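Succinoglycan biosynthesis protein (Bacillus cereus ATCC 14579, PDB 2QGM) is of unproven function but belongs to the erythromycin esterase-like family, and its name suggests a role in making the polysaccharide succinoglycan. Local coordinates at residues A[381-391]-A[426-437]. Numbering follows the deposited sequence.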
# COMPACT_ATOMS: atom_id res chain seq x y z
N VAL A 381 26.83 -1.81 5.32
CA VAL A 381 27.04 -0.38 5.24
C VAL A 381 27.05 0.20 6.65
O VAL A 381 26.17 -0.10 7.45
CB VAL A 381 25.92 0.28 4.44
CG1 VAL A 381 26.10 1.78 4.42
CG2 VAL A 381 25.92 -0.29 3.02
N PRO A 382 28.06 1.03 6.96
CA PRO A 382 28.16 1.63 8.30
C PRO A 382 27.13 2.67 8.71
O PRO A 382 27.46 3.64 9.39
CB PRO A 382 29.60 2.15 8.34
CG PRO A 382 29.84 2.56 6.94
CD PRO A 382 29.24 1.40 6.15
N TYR A 383 25.88 2.47 8.30
CA TYR A 383 24.78 3.35 8.69
C TYR A 383 23.67 2.43 9.15
O TYR A 383 23.33 1.48 8.44
CB TYR A 383 24.26 4.18 7.52
CG TYR A 383 25.16 5.30 7.06
CD1 TYR A 383 25.76 6.17 7.97
CD2 TYR A 383 25.37 5.53 5.70
CE1 TYR A 383 26.54 7.23 7.54
CE2 TYR A 383 26.15 6.58 5.26
CZ TYR A 383 26.73 7.43 6.19
OH TYR A 383 27.50 8.49 5.74
N LYS A 384 23.12 2.69 10.33
CA LYS A 384 22.03 1.86 10.84
C LYS A 384 20.77 2.03 10.00
O LYS A 384 19.99 1.10 9.85
CB LYS A 384 21.74 2.22 12.30
CG LYS A 384 22.77 1.69 13.29
CD LYS A 384 22.62 2.39 14.63
CE LYS A 384 23.48 1.73 15.70
NZ LYS A 384 24.88 1.55 15.24
N MSE A 385 20.58 3.23 9.45
CA MSE A 385 19.43 3.52 8.60
C MSE A 385 19.83 4.53 7.53
O MSE A 385 20.56 5.47 7.81
CB MSE A 385 18.29 4.12 9.41
CG MSE A 385 17.86 3.29 10.58
SE MSE A 385 16.51 4.24 11.52
CE MSE A 385 17.60 5.49 12.49
N PHE A 386 19.34 4.33 6.32
CA PHE A 386 19.68 5.25 5.25
C PHE A 386 18.78 5.14 4.03
O PHE A 386 18.07 4.16 3.84
CB PHE A 386 21.13 5.05 4.82
CG PHE A 386 21.46 3.65 4.38
CD1 PHE A 386 21.79 2.67 5.31
CD2 PHE A 386 21.45 3.32 3.02
CE1 PHE A 386 22.13 1.38 4.91
CE2 PHE A 386 21.79 2.03 2.61
CZ PHE A 386 22.13 1.05 3.55
N LEU A 387 18.82 6.19 3.20
CA LEU A 387 18.07 6.24 1.96
C LEU A 387 19.09 5.99 0.88
O LEU A 387 20.24 6.39 1.00
CB LEU A 387 17.47 7.63 1.72
CG LEU A 387 16.45 8.15 2.71
CD1 LEU A 387 16.25 9.64 2.50
CD2 LEU A 387 15.15 7.40 2.52
N LEU A 388 18.66 5.32 -0.19
CA LEU A 388 19.54 5.05 -1.31
C LEU A 388 18.74 5.25 -2.60
O LEU A 388 17.75 4.56 -2.82
CB LEU A 388 20.08 3.62 -1.23
CG LEU A 388 21.17 3.30 -2.25
CD1 LEU A 388 22.36 4.19 -1.96
CD2 LEU A 388 21.57 1.82 -2.20
N ASP A 389 19.17 6.19 -3.44
CA ASP A 389 18.49 6.44 -4.72
C ASP A 389 19.18 5.54 -5.75
O ASP A 389 20.25 5.86 -6.25
CB ASP A 389 18.65 7.92 -5.14
CG ASP A 389 17.82 8.28 -6.39
OD1 ASP A 389 17.46 7.36 -7.16
OD2 ASP A 389 17.54 9.47 -6.58
N ASN A 390 18.55 4.41 -6.06
CA ASN A 390 19.15 3.46 -6.98
C ASN A 390 19.26 3.95 -8.43
O ASN A 390 20.09 3.45 -9.19
CB ASN A 390 18.39 2.12 -6.95
CG ASN A 390 18.24 1.54 -5.55
OD1 ASN A 390 19.18 1.54 -4.75
ND2 ASN A 390 17.05 1.03 -5.24
N ARG A 391 18.44 4.93 -8.79
CA ARG A 391 18.43 5.45 -10.15
C ARG A 391 19.67 6.24 -10.56
O ARG A 391 20.04 6.24 -11.73
CB ARG A 391 17.22 6.36 -10.36
CG ARG A 391 15.90 5.75 -9.96
CD ARG A 391 14.83 6.81 -9.94
NE ARG A 391 15.15 7.84 -8.95
CZ ARG A 391 14.42 8.92 -8.73
NH1 ARG A 391 13.31 9.13 -9.42
NH2 ARG A 391 14.80 9.79 -7.80
N LEU A 426 17.46 -5.06 -7.66
CA LEU A 426 16.91 -4.04 -6.76
C LEU A 426 16.37 -2.83 -7.52
O LEU A 426 15.26 -2.39 -7.25
CB LEU A 426 17.95 -3.61 -5.74
CG LEU A 426 17.37 -2.88 -4.52
CD1 LEU A 426 16.54 -3.83 -3.65
CD2 LEU A 426 18.52 -2.28 -3.72
N LEU A 427 17.15 -2.29 -8.46
CA LEU A 427 16.72 -1.13 -9.24
C LEU A 427 15.49 -1.48 -10.08
O LEU A 427 14.63 -0.64 -10.33
CB LEU A 427 17.84 -0.67 -10.18
CG LEU A 427 17.42 0.42 -11.17
CD1 LEU A 427 17.03 1.70 -10.42
CD2 LEU A 427 18.56 0.68 -12.15
N GLU A 428 15.42 -2.74 -10.52
CA GLU A 428 14.31 -3.23 -11.32
C GLU A 428 13.00 -3.05 -10.56
O GLU A 428 11.95 -2.77 -11.16
CB GLU A 428 14.53 -4.72 -11.60
CG GLU A 428 13.51 -5.39 -12.51
CD GLU A 428 13.76 -6.88 -12.65
OE1 GLU A 428 14.93 -7.28 -12.83
OE2 GLU A 428 12.78 -7.66 -12.58
N GLN A 429 13.07 -3.20 -9.24
CA GLN A 429 11.89 -3.10 -8.39
C GLN A 429 11.68 -1.73 -7.75
O GLN A 429 10.54 -1.25 -7.69
CB GLN A 429 11.98 -4.15 -7.27
CG GLN A 429 12.31 -5.54 -7.78
CD GLN A 429 11.24 -6.08 -8.68
OE1 GLN A 429 11.42 -7.11 -9.34
NE2 GLN A 429 10.10 -5.40 -8.71
N PHE A 430 12.75 -1.11 -7.28
CA PHE A 430 12.63 0.17 -6.59
C PHE A 430 13.55 1.29 -7.07
O PHE A 430 14.74 1.08 -7.32
CB PHE A 430 12.90 -0.04 -5.09
CG PHE A 430 12.22 -1.26 -4.50
CD1 PHE A 430 10.83 -1.38 -4.52
CD2 PHE A 430 12.97 -2.27 -3.89
CE1 PHE A 430 10.20 -2.48 -3.93
CE2 PHE A 430 12.35 -3.37 -3.29
CZ PHE A 430 10.95 -3.48 -3.31
N ASP A 431 13.00 2.50 -7.19
CA ASP A 431 13.79 3.65 -7.60
C ASP A 431 14.67 4.04 -6.41
O ASP A 431 15.85 4.36 -6.56
CB ASP A 431 12.89 4.84 -7.95
CG ASP A 431 12.01 4.59 -9.17
OD1 ASP A 431 12.54 4.16 -10.21
OD2 ASP A 431 10.79 4.84 -9.09
N ILE A 432 14.05 3.99 -5.24
CA ILE A 432 14.66 4.36 -3.97
C ILE A 432 14.35 3.32 -2.91
O ILE A 432 13.34 2.61 -3.00
CB ILE A 432 14.07 5.72 -3.49
CG1 ILE A 432 14.31 6.79 -4.53
CG2 ILE A 432 14.68 6.14 -2.15
CD1 ILE A 432 13.43 8.01 -4.36
N ILE A 433 15.21 3.21 -1.91
CA ILE A 433 14.96 2.30 -0.81
C ILE A 433 15.35 2.98 0.48
O ILE A 433 16.20 3.88 0.49
CB ILE A 433 15.78 0.97 -0.91
CG1 ILE A 433 17.28 1.27 -0.90
CG2 ILE A 433 15.38 0.19 -2.15
CD1 ILE A 433 18.12 0.05 -0.61
N PHE A 434 14.69 2.60 1.57
CA PHE A 434 15.07 3.10 2.88
C PHE A 434 15.39 1.84 3.65
O PHE A 434 14.56 0.94 3.80
CB PHE A 434 13.97 3.96 3.56
CG PHE A 434 12.69 3.23 3.89
CD1 PHE A 434 12.44 2.75 5.18
CD2 PHE A 434 11.70 3.08 2.92
CE1 PHE A 434 11.22 2.15 5.50
CE2 PHE A 434 10.48 2.48 3.23
CZ PHE A 434 10.24 2.02 4.52
N HIS A 435 16.64 1.76 4.10
CA HIS A 435 17.11 0.60 4.82
C HIS A 435 17.15 0.83 6.33
O HIS A 435 17.52 1.90 6.80
CB HIS A 435 18.51 0.22 4.33
CG HIS A 435 19.00 -1.08 4.87
ND1 HIS A 435 18.48 -2.30 4.49
CD2 HIS A 435 19.96 -1.36 5.80
CE1 HIS A 435 19.08 -3.27 5.15
NE2 HIS A 435 19.99 -2.72 5.95
N ILE A 436 16.71 -0.19 7.06
CA ILE A 436 16.74 -0.19 8.52
C ILE A 436 17.40 -1.53 8.86
O ILE A 436 16.76 -2.57 8.82
CB ILE A 436 15.33 -0.15 9.16
CG1 ILE A 436 14.60 1.12 8.74
CG2 ILE A 436 15.45 -0.23 10.69
CD1 ILE A 436 13.21 1.29 9.36
N ARG A 437 18.69 -1.49 9.19
CA ARG A 437 19.42 -2.72 9.48
C ARG A 437 18.71 -3.67 10.45
O ARG A 437 18.37 -4.79 10.08
CB ARG A 437 20.81 -2.38 10.04
CG ARG A 437 21.70 -3.59 10.22
CD ARG A 437 22.96 -3.20 10.97
NE ARG A 437 23.76 -2.23 10.23
CZ ARG A 437 24.73 -1.50 10.78
NH1 ARG A 437 25.01 -1.63 12.07
NH2 ARG A 437 25.43 -0.66 10.03
O HOH W 1 22.86 -1.13 7.65
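Phe386 and His435 run alongside each other from neighbouring antiparallel strands. The CB of His435 sits over one face of the Phe386 ring, 3.9 Å from its centroid, a CH-pi contact. The two rings are oblique, with planes at 47°. CG of His435 is anti to the backbone N (chi1 -172°), which leaves the imidazole alongside Phe386; its ND1 is hydrogen-bonded to Thr342 OG1. On the same face Leu388 CB meets Ile433 CG1 at 3.7 Å. On the other face Leu387 CD2 rests against Phe434 CB.

At one end Arg437 reaches back to the loop. Its NH2 gives a bent hydrogen bond to Val381 O (2.7 Å), near the guanidinium plane, and its NE binds a water that donates to Tyr383 O. At the other end Asn390 ND2 donates in a straight line to Phe430 O at 3.1 Å, from above the carbonyl plane. Buried Asn390 OD1 has no hydrogen-bond partner in the model. Arg391 NE and NH2 bond to OD1 and OD2 of Asp389 in a salt bridge, and NH2 also bonds to Met70 O. Arg391 CD packs on Asp431 CB at 3.4 Å. The Asp431 carboxylate forms a salt bridge with Lys312 and also accepts from Thr338 N.

Strands 385-389 and 432-436 are antiparallel neighbours near one edge of the mixed eight-stranded sheet.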